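Long form salivary protein D7L1 (PDB 3NHI) binds and sequesters cysteinyl leukotrienes and thromboxane A2 analogues, so that host mediators released at the bite do not oppose the blood feeding of female mosquitoes. Local coordinates at residues Y158-W172 with G182-F194. Residues are numbered along the deposited sequence; the frame is centred on the assembly and turned at random.
Sequences YCEKRAWKGNKQSEW and GSPELKDAIDCIF
Trp164 lays one face of its indole over the start of helix 184-196, where Glu185 CB sits 3.5 Å from the centroid of the five-membered ring, a CH-pi contact. Ser170 OG and the backbone N of Glu171 cover the opposite face, so the ring is sandwiched between the second helix and its own returning loop. In the ring plane, NE1 donates to a water that also joins Lys168 NZ, Glu171 OE1 and Glu185 OE1. The Glu185 chain bends at chi2 (86°), and its carboxylate plane lies within 12° of parallel to that of the indole. Glu171 takes the N-cap residue: Ser183 OG donates to its OE1 at 2.7 Å, on the syn side but 33° out of the carboxylate plane. Ser183 OG also accepts from Leu186 N (3.0 Å), the capping bond of the helix, while Glu171 OE2 is held by Thr181.

Farther along the roughly antiparallel helices, the small side chains of Ala163 and Ala189 meet CB to CB at 3.6 Å. Trp172 brings its six-membered ring to this layer, with CZ2 3.6 Å from Leu186 CD1 and CH2 touching Ile193 CD1 at the ring edge. The Cys159-Cys192 disulfide ties the two helices covalently, its Cys192 SG at the edge of the Tyr158 ring. Cross-linked helices are a hallmark of the odorant-binding protein fold, to whose PBP/GOBP family region both segments belong. A covalent tie at one end and a shared-water, carboxylate-hydroxyl network at the other probably help to hold helix 155-163, its following loop and helix 184-196 against each other.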
ATOM      1  N   TYR A 158      -6.384  -2.387 -13.102  1.00  5.81           N
ATOM      2  CA  TYR A 158      -6.752  -0.987 -12.970  1.00  6.15           C
ATOM      3  C   TYR A 158      -5.982  -0.125 -13.977  1.00  6.66           C
ATOM      4  O   TYR A 158      -6.561   0.713 -14.683  1.00  6.98           O
ATOM      5  CB  TYR A 158      -6.499  -0.516 -11.528  1.00  6.78           C
ATOM      6  CG  TYR A 158      -6.643   0.973 -11.357  1.00  7.20           C
ATOM      7  CD1 TYR A 158      -7.872   1.543 -11.036  1.00  8.44           C
ATOM      8  CD2 TYR A 158      -5.547   1.823 -11.556  1.00  8.27           C
ATOM      9  CE1 TYR A 158      -8.003   2.930 -10.893  1.00  9.48           C
ATOM     10  CE2 TYR A 158      -5.672   3.193 -11.429  1.00 10.69           C
ATOM     11  CZ  TYR A 158      -6.890   3.739 -11.101  1.00 10.40           C
ATOM     12  OH  TYR A 158      -6.977   5.113 -10.988  1.00 13.41           O
ATOM     13  N   CYS A 159      -4.674  -0.352 -14.053  1.00  6.16           N
ATOM     14  CA  CYS A 159      -3.797   0.424 -14.919  1.00  6.31           C
ATOM     15  C   CYS A 159      -4.015   0.110 -16.399  1.00  6.85           C
ATOM     16  O   CYS A 159      -3.960   1.013 -17.234  1.00  7.03           O
ATOM     17  CB  CYS A 159      -2.343   0.193 -14.520  1.00  5.95           C
ATOM     18  SG  CYS A 159      -1.963   0.791 -12.842  1.00  5.41           S
ATOM     19  N   GLU A 160      -4.270  -1.158 -16.724  1.00  6.48           N
ATOM     20  CA  GLU A 160      -4.612  -1.541 -18.102  1.00  7.22           C
ATOM     21  C   GLU A 160      -5.813  -0.742 -18.625  1.00  7.43           C
ATOM     22  O   GLU A 160      -5.777  -0.220 -19.745  1.00  7.80           O
ATOM     23  CB  GLU A 160      -4.883  -3.044 -18.192  1.00  7.18           C
ATOM     24  CG  GLU A 160      -5.218  -3.527 -19.611  1.00  7.89           C
ATOM     25  CD  GLU A 160      -5.788  -4.934 -19.669  1.00 10.22           C
ATOM     26  OE1 GLU A 160      -6.118  -5.508 -18.612  1.00 11.97           O
ATOM     27  OE2 GLU A 160      -5.915  -5.466 -20.793  1.00 10.76           O
ATOM     28  N   LYS A 161      -6.852  -0.637 -17.796  1.00  8.13           N
ATOM     29  CA  LYS A 161      -8.091   0.057 -18.155  1.00  8.68           C
ATOM     30  C   LYS A 161      -7.825   1.527 -18.491  1.00  8.82           C
ATOM     31  O   LYS A 161      -8.487   2.106 -19.352  1.00  9.81           O
ATOM     32  CB  LYS A 161      -9.105  -0.068 -17.001  1.00  9.39           C
ATOM     33  CG  LYS A 161     -10.441   0.631 -17.245  1.00 10.46           C
ATOM     34  CD  LYS A 161     -11.494   0.264 -16.228  1.00 13.33           C
ATOM     35  CE  LYS A 161     -12.751   1.065 -16.505  1.00 15.79           C
ATOM     36  NZ  LYS A 161     -13.956   0.477 -15.847  1.00 19.05           N
ATOM     37  N   ARG A 162      -6.856   2.129 -17.816  1.00  8.98           N
ATOM     38  CA  ARG A 162      -6.554   3.535 -18.068  1.00  9.21           C
ATOM     39  C   ARG A 162      -5.490   3.777 -19.135  1.00  9.63           C
ATOM     40  O   ARG A 162      -5.456   4.842 -19.747  1.00 10.78           O
ATOM     41  CB  ARG A 162      -6.258   4.258 -16.766  1.00  9.80           C
ATOM     42  CG  ARG A 162      -7.550   4.574 -16.065  1.00 11.91           C
ATOM     43  CD  ARG A 162      -7.482   4.312 -14.608  1.00 12.95           C
ATOM     44  NE  ARG A 162      -8.819   4.434 -14.039  1.00 12.07           N
ATOM     45  CZ  ARG A 162      -9.642   3.418 -13.794  1.00 12.19           C
ATOM     46  NH1 ARG A 162      -9.291   2.154 -14.040  1.00 12.23           N
ATOM     47  NH2 ARG A 162     -10.837   3.680 -13.283  1.00 12.82           N
ATOM     48  N   ALA A 163      -4.654   2.776 -19.379  1.00  8.50           N
ATOM     49  CA  ALA A 163      -3.639   2.868 -20.425  1.00  8.81           C
ATOM     50  C   ALA A 163      -4.196   2.636 -21.829  1.00  9.12           C
ATOM     51  O   ALA A 163      -3.773   3.300 -22.783  1.00 10.19           O
ATOM     52  CB  ALA A 163      -2.508   1.893 -20.139  1.00  8.36           C
ATOM     53  N   TRP A 164      -5.120   1.686 -21.946  1.00  9.46           N
ATOM     54  CA  TRP A 164      -5.805   1.390 -23.202  1.00 10.39           C
ATOM     55  C   TRP A 164      -7.276   1.756 -23.066  1.00 11.43           C
ATOM     56  O   TRP A 164      -8.116   0.910 -22.734  1.00 12.27           O
ATOM     57  CB  TRP A 164      -5.656  -0.088 -23.581  1.00  9.58           C
ATOM     58  CG  TRP A 164      -4.275  -0.477 -24.029  1.00  9.38           C
ATOM     59  CD1 TRP A 164      -3.756  -0.360 -25.289  1.00  8.92           C
ATOM     60  CD2 TRP A 164      -3.243  -1.074 -23.228  1.00  8.28           C
ATOM     61  NE1 TRP A 164      -2.475  -0.847 -25.323  1.00  9.09           N
ATOM     62  CE2 TRP A 164      -2.131  -1.287 -24.069  1.00  8.45           C
ATOM     63  CE3 TRP A 164      -3.155  -1.456 -21.880  1.00  7.79           C
ATOM     64  CZ2 TRP A 164      -0.937  -1.857 -23.603  1.00  8.10           C
ATOM     65  CZ3 TRP A 164      -1.977  -2.024 -21.419  1.00  7.69           C
ATOM     66  CH2 TRP A 164      -0.881  -2.215 -22.279  1.00  8.08           C
ATOM     67  N   LYS A 165      -7.574   3.025 -23.311  1.00 12.76           N
ATOM     68  CA  LYS A 165      -8.933   3.544 -23.169  1.00 13.97           C
ATOM     69  C   LYS A 165      -9.421   4.197 -24.469  1.00 15.27           C
ATOM     70  O   LYS A 165     -10.446   4.888 -24.489  1.00 15.86           O
ATOM     71  CB  LYS A 165      -9.016   4.517 -21.977  1.00 13.99           C
ATOM     72  CG  LYS A 165      -8.180   5.793 -22.114  1.00 15.11           C
ATOM     73  CD  LYS A 165      -8.314   6.676 -20.868  1.00 15.97           C
ATOM     74  CE  LYS A 165      -8.046   8.158 -21.151  1.00 18.64           C
ATOM     75  NZ  LYS A 165      -6.707   8.459 -21.735  1.00 20.67           N
ATOM     76  N   GLY A 166      -8.688   3.960 -25.553  1.00 16.06           N
ATOM     77  CA  GLY A 166      -9.041   4.502 -26.865  1.00 17.55           C
ATOM     78  C   GLY A 166      -9.472   3.419 -27.835  1.00 18.28           C
ATOM     79  O   GLY A 166     -10.025   2.390 -27.431  1.00 18.64           O
ATOM     80  N   ASN A 167      -9.210   3.647 -29.119  1.00 19.39           N
ATOM     81  CA  ASN A 167      -9.574   2.683 -30.157  1.00 20.59           C
ATOM     82  C   ASN A 167      -8.663   1.454 -30.206  1.00 20.30           C
ATOM     83  O   ASN A 167      -9.116   0.359 -30.558  1.00 20.73           O
ATOM     84  CB  ASN A 167      -9.630   3.357 -31.531  1.00 21.49           C
ATOM     85  CG  ASN A 167     -10.894   4.189 -31.731  1.00 23.68           C
ATOM     86  OD1 ASN A 167     -11.805   4.190 -30.899  1.00 26.56           O
ATOM     87  ND2 ASN A 167     -10.952   4.898 -32.850  1.00 27.20           N
ATOM     88  N   LYS A 168      -7.393   1.638 -29.849  1.00 20.24           N
ATOM     89  CA  LYS A 168      -6.412   0.552 -29.897  1.00 19.87           C
ATOM     90  C   LYS A 168      -6.707  -0.533 -28.865  1.00 18.90           C
ATOM     91  O   LYS A 168      -6.933  -0.251 -27.691  1.00 18.75           O
ATOM     92  CB  LYS A 168      -4.983   1.079 -29.713  1.00 20.17           C
ATOM     93  CG  LYS A 168      -3.911   0.131 -30.256  1.00 22.32           C
ATOM     94  CD  LYS A 168      -2.503   0.666 -30.053  1.00 25.21           C
ATOM     95  CE  LYS A 168      -1.488  -0.146 -30.861  1.00 27.19           C
ATOM     96  NZ  LYS A 168      -0.076   0.043 -30.404  1.00 29.46           N
ATOM     97  N   GLN A 169      -6.710  -1.775 -29.333  1.00 18.02           N
ATOM     98  CA  GLN A 169      -6.902  -2.945 -28.490  1.00 17.08           C
ATOM     99  C   GLN A 169      -5.774  -3.044 -27.463  1.00 15.26           C
ATOM    100  O   GLN A 169      -4.607  -2.776 -27.775  1.00 15.33           O
ATOM    101  CB  GLN A 169      -6.917  -4.195 -29.371  1.00 17.74           C
ATOM    102  CG  GLN A 169      -7.390  -5.469 -28.702  1.00 20.93           C
ATOM    103  CD  GLN A 169      -7.493  -6.626 -29.680  1.00 24.54           C
ATOM    104  OE1 GLN A 169      -8.585  -7.137 -29.938  1.00 27.48           O
ATOM    105  NE2 GLN A 169      -6.356  -7.034 -30.246  1.00 26.36           N
ATOM    106  N   SER A 170      -6.127  -3.414 -26.236  1.00 13.51           N
ATOM    107  CA  SER A 170      -5.118  -3.672 -25.216  1.00 11.82           C
ATOM    108  C   SER A 170      -4.156  -4.771 -25.649  1.00 11.64           C
ATOM    109  O   SER A 170      -4.558  -5.783 -26.235  1.00 11.71           O
ATOM    110  CB  SER A 170      -5.766  -4.055 -23.891  1.00 11.54           C
ATOM    111  OG  SER A 170      -4.773  -4.466 -22.967  1.00 10.06           O
ATOM    112  N   GLU A 171      -2.881  -4.565 -25.338  1.00 11.16           N
ATOM    113  CA  GLU A 171      -1.857  -5.578 -25.576  1.00 10.86           C
ATOM    114  C   GLU A 171      -2.084  -6.796 -24.685  1.00 11.11           C
ATOM    115  O   GLU A 171      -1.523  -7.857 -24.925  1.00 11.57           O
ATOM    116  CB  GLU A 171      -0.461  -4.995 -25.353  1.00 10.92           C
ATOM    117  CG  GLU A 171      -0.093  -3.961 -26.410  1.00  9.67           C
ATOM    118  CD  GLU A 171       1.235  -3.272 -26.165  1.00  9.45           C
ATOM    119  OE1 GLU A 171       1.454  -2.230 -26.808  1.00 11.29           O
ATOM    120  OE2 GLU A 171       2.057  -3.765 -25.358  1.00 10.24           O
ATOM    121  N   TRP A 172      -2.912  -6.627 -23.655  1.00 10.87           N
ATOM    122  CA  TRP A 172      -3.181  -7.678 -22.690  1.00 11.58           C
ATOM    123  C   TRP A 172      -4.602  -8.236 -22.815  1.00 13.15           C
ATOM    124  O   TRP A 172      -5.094  -8.907 -21.902  1.00 12.60           O
ATOM    125  CB  TRP A 172      -2.930  -7.152 -21.271  1.00 10.95           C
ATOM    126  CG  TRP A 172      -1.536  -6.624 -21.028  1.00  9.17           C
ATOM    127  CD1 TRP A 172      -0.412  -6.865 -21.775  1.00  8.75           C
ATOM    128  CD2 TRP A 172      -1.121  -5.800 -19.933  1.00  8.27           C
ATOM    129  NE1 TRP A 172       0.673  -6.215 -21.221  1.00  8.43           N
ATOM    130  CE2 TRP A 172       0.263  -5.558 -20.090  1.00  7.40           C
ATOM    131  CE3 TRP A 172      -1.787  -5.233 -18.835  1.00  7.31           C
ATOM    132  CZ2 TRP A 172       0.993  -4.776 -19.183  1.00  7.03           C
ATOM    133  CZ3 TRP A 172      -1.063  -4.457 -17.946  1.00  7.31           C
ATOM    134  CH2 TRP A 172       0.311  -4.239 -18.122  1.00  7.62           C
ATOM    135  N   GLY A 182       7.381  -1.280 -26.250  1.00  7.80           N
ATOM    136  CA  GLY A 182       7.726   0.134 -26.142  1.00  7.76           C
ATOM    137  C   GLY A 182       6.604   1.084 -26.532  1.00  7.95           C
ATOM    138  O   GLY A 182       6.859   2.241 -26.841  1.00  8.91           O
ATOM    139  N   SER A 183       5.365   0.602 -26.524  1.00  7.60           N
ATOM    140  CA  SER A 183       4.239   1.447 -26.925  1.00  7.69           C
ATOM    141  C   SER A 183       3.952   2.485 -25.836  1.00  7.91           C
ATOM    142  O   SER A 183       4.241   2.236 -24.662  1.00  7.62           O
ATOM    143  CB  SER A 183       2.993   0.612 -27.192  1.00  8.28           C
ATOM    144  OG  SER A 183       2.485   0.073 -25.983  1.00  7.89           O
ATOM    145  N   PRO A 184       3.384   3.648 -26.212  1.00  8.14           N
ATOM    146  CA  PRO A 184       3.062   4.644 -25.186  1.00  8.60           C
ATOM    147  C   PRO A 184       2.085   4.091 -24.155  1.00  8.27           C
ATOM    148  O   PRO A 184       2.181   4.431 -22.978  1.00  8.06           O
ATOM    149  CB  PRO A 184       2.422   5.792 -25.975  1.00  9.06           C
ATOM    150  CG  PRO A 184       2.169   5.253 -27.348  1.00  9.61           C
ATOM    151  CD  PRO A 184       3.131   4.145 -27.579  1.00  8.58           C
ATOM    152  N   GLU A 185       1.188   3.211 -24.585  1.00  7.91           N
ATOM    153  CA  GLU A 185       0.210   2.624 -23.673  1.00  7.87           C
ATOM    154  C   GLU A 185       0.874   1.676 -22.674  1.00  7.58           C
ATOM    155  O   GLU A 185       0.555   1.689 -21.482  1.00  6.89           O
ATOM    156  CB  GLU A 185      -0.897   1.900 -24.449  1.00  8.25           C
ATOM    157  CG  GLU A 185      -1.775   2.798 -25.346  1.00  9.05           C
ATOM    158  CD  GLU A 185      -1.197   3.015 -26.735  1.00 11.29           C
ATOM    159  OE1 GLU A 185      -0.114   2.477 -27.057  1.00 11.39           O
ATOM    160  OE2 GLU A 185      -1.852   3.742 -27.504  1.00 14.11           O
ATOM    161  N   LEU A 186       1.790   0.844 -23.150  1.00  7.08           N
ATOM    162  CA  LEU A 186       2.501  -0.061 -22.253  1.00  6.88           C
ATOM    163  C   LEU A 186       3.349   0.717 -21.248  1.00  6.71           C
ATOM    164  O   LEU A 186       3.374   0.384 -20.056  1.00  6.18           O
ATOM    165  CB  LEU A 186       3.354  -1.063 -23.040  1.00  7.34           C
ATOM    166  CG  LEU A 186       4.098  -2.114 -22.205  1.00  6.72           C
ATOM    167  CD1 LEU A 186       3.146  -2.983 -21.380  1.00  8.25           C
ATOM    168  CD2 LEU A 186       4.924  -2.978 -23.133  1.00  7.94           C
ATOM    169  N   LYS A 187       4.030   1.760 -21.713  1.00  7.08           N
ATOM    170  CA  LYS A 187       4.821   2.583 -20.810  1.00  7.22           C
ATOM    171  C   LYS A 187       3.938   3.207 -19.732  1.00  7.14           C
ATOM    172  O   LYS A 187       4.318   3.238 -18.555  1.00  7.48           O
ATOM    173  CB  LYS A 187       5.596   3.664 -21.569  1.00  7.19           C
ATOM    174  CG  LYS A 187       6.634   3.084 -22.521  1.00  8.56           C
ATOM    175  CD  LYS A 187       7.381   4.179 -23.263  1.00 12.30           C
ATOM    176  CE  LYS A 187       8.464   3.596 -24.150  1.00 14.36           C
ATOM    177  NZ  LYS A 187       8.990   4.626 -25.100  1.00 18.35           N
ATOM    178  N   ASP A 188       2.763   3.692 -20.123  1.00  7.27           N
ATOM    179  CA  ASP A 188       1.833   4.268 -19.168  1.00  7.84           C
ATOM    180  C   ASP A 188       1.342   3.229 -18.160  1.00  6.81           C
ATOM    181  O   ASP A 188       1.359   3.475 -16.941  1.00  6.47           O
ATOM    182  CB  ASP A 188       0.644   4.919 -19.871  1.00  8.56           C
ATOM    183  CG  ASP A 188      -0.286   5.589 -18.892  1.00 12.13           C
ATOM    184  OD1 ASP A 188       0.078   6.672 -18.373  1.00 16.69           O
ATOM    185  OD2 ASP A 188      -1.357   5.028 -18.602  1.00 14.60           O
ATOM    186  N   ALA A 189       0.898   2.074 -18.660  1.00  6.62           N
ATOM    187  CA  ALA A 189       0.442   1.006 -17.786  1.00  5.83           C
ATOM    188  C   ALA A 189       1.512   0.637 -16.760  1.00  5.69           C
ATOM    189  O   ALA A 189       1.214   0.509 -15.565  1.00  5.76           O
ATOM    190  CB  ALA A 189       0.030  -0.218 -18.596  1.00  6.02           C
ATOM    191  N   ILE A 190       2.751   0.487 -17.226  1.00  5.35           N
ATOM    192  CA  ILE A 190       3.836   0.072 -16.347  1.00  5.28           C
ATOM    193  C   ILE A 190       4.178   1.145 -15.298  1.00  5.72           C
ATOM    194  O   ILE A 190       4.472   0.807 -14.144  1.00  6.11           O
ATOM    195  CB  ILE A 190       5.073  -0.409 -17.162  1.00  5.20           C
ATOM    196  CG1 ILE A 190       4.748  -1.695 -17.944  1.00  5.67           C
ATOM    197  CG2 ILE A 190       6.276  -0.658 -16.253  1.00  5.46           C
ATOM    198  CD1 ILE A 190       4.288  -2.913 -17.093  1.00  6.04           C
ATOM    199  N   ASP A 191       4.117   2.420 -15.680  1.00  5.83           N
ATOM    200  CA  ASP A 191       4.307   3.488 -14.704  1.00  6.08           C
ATOM    201  C   ASP A 191       3.228   3.427 -13.618  1.00  5.45           C
ATOM    202  O   ASP A 191       3.524   3.503 -12.413  1.00  5.38           O
ATOM    203  CB  ASP A 191       4.323   4.862 -15.376  1.00  6.85           C
ATOM    204  CG  ASP A 191       4.534   5.973 -14.387  1.00  8.57           C
ATOM    205  OD1 ASP A 191       3.577   6.731 -14.150  1.00 15.13           O
ATOM    206  OD2 ASP A 191       5.643   6.078 -13.826  1.00 10.38           O
ATOM    207  N   CYS A 192       1.984   3.248 -14.047  1.00  5.11           N
ATOM    208  CA  CYS A 192       0.853   3.178 -13.137  1.00  4.92           C
ATOM    209  C   CYS A 192       1.020   1.969 -12.199  1.00  4.58           C
ATOM    210  O   CYS A 192       0.748   2.051 -10.992  1.00  4.70           O
ATOM    211  CB  CYS A 192      -0.431   3.115 -13.971  1.00  5.30           C
ATOM    212  SG  CYS A 192      -1.962   2.819 -13.071  1.00  6.04           S
ATOM    213  N   ILE A 193       1.478   0.849 -12.743  1.00  5.15           N
ATOM    214  CA  ILE A 193       1.664  -0.345 -11.933  1.00  4.81           C
ATOM    215  C   ILE A 193       2.814  -0.183 -10.947  1.00  4.39           C
ATOM    216  O   ILE A 193       2.681  -0.515  -9.770  1.00  4.14           O
ATOM    217  CB  ILE A 193       1.862  -1.586 -12.820  1.00  4.94           C
ATOM    218  CG1 ILE A 193       0.575  -1.888 -13.591  1.00  5.88           C
ATOM    219  CG2 ILE A 193       2.257  -2.794 -11.980  1.00  5.78           C
ATOM    220  CD1 ILE A 193       0.772  -2.810 -14.794  1.00  6.76           C
ATOM    221  N   PHE A 194       3.946   0.330 -11.416  1.00  4.53           N
ATOM    222  CA  PHE A 194       5.093   0.526 -10.531  1.00  4.90           C
ATOM    223  C   PHE A 194       4.746   1.447  -9.361  1.00  5.09           C
ATOM    224  O   PHE A 194       5.179   1.210  -8.224  1.00  5.43           O
ATOM    225  CB  PHE A 194       6.321   1.044 -11.297  1.00  5.37           C
ATOM    226  CG  PHE A 194       7.210  -0.057 -11.854  1.00  5.86           C
ATOM    227  CD1 PHE A 194       6.664  -1.201 -12.448  1.00  6.11           C
ATOM    228  CD2 PHE A 194       8.598   0.061 -11.783  1.00  6.32           C
ATOM    229  CE1 PHE A 194       7.502  -2.212 -12.961  1.00  6.83           C
ATOM    230  CE2 PHE A 194       9.437  -0.934 -12.289  1.00  6.79           C
ATOM    231  CZ  PHE A 194       8.890  -2.071 -12.871  1.00  5.95           C
TER
HETATM  232  O   HOH W   1      -2.359   3.400 -16.636  1.00 11.35           O
HETATM  233  O   HOH W   2      -3.411   6.877 -18.179  1.00 25.37           O
HETATM  234  O   HOH W   3      -0.652  -0.540 -27.552  1.00 13.59           O
HETATM  235  O   HOH W   4       0.199   2.606 -29.676  1.00 31.84           O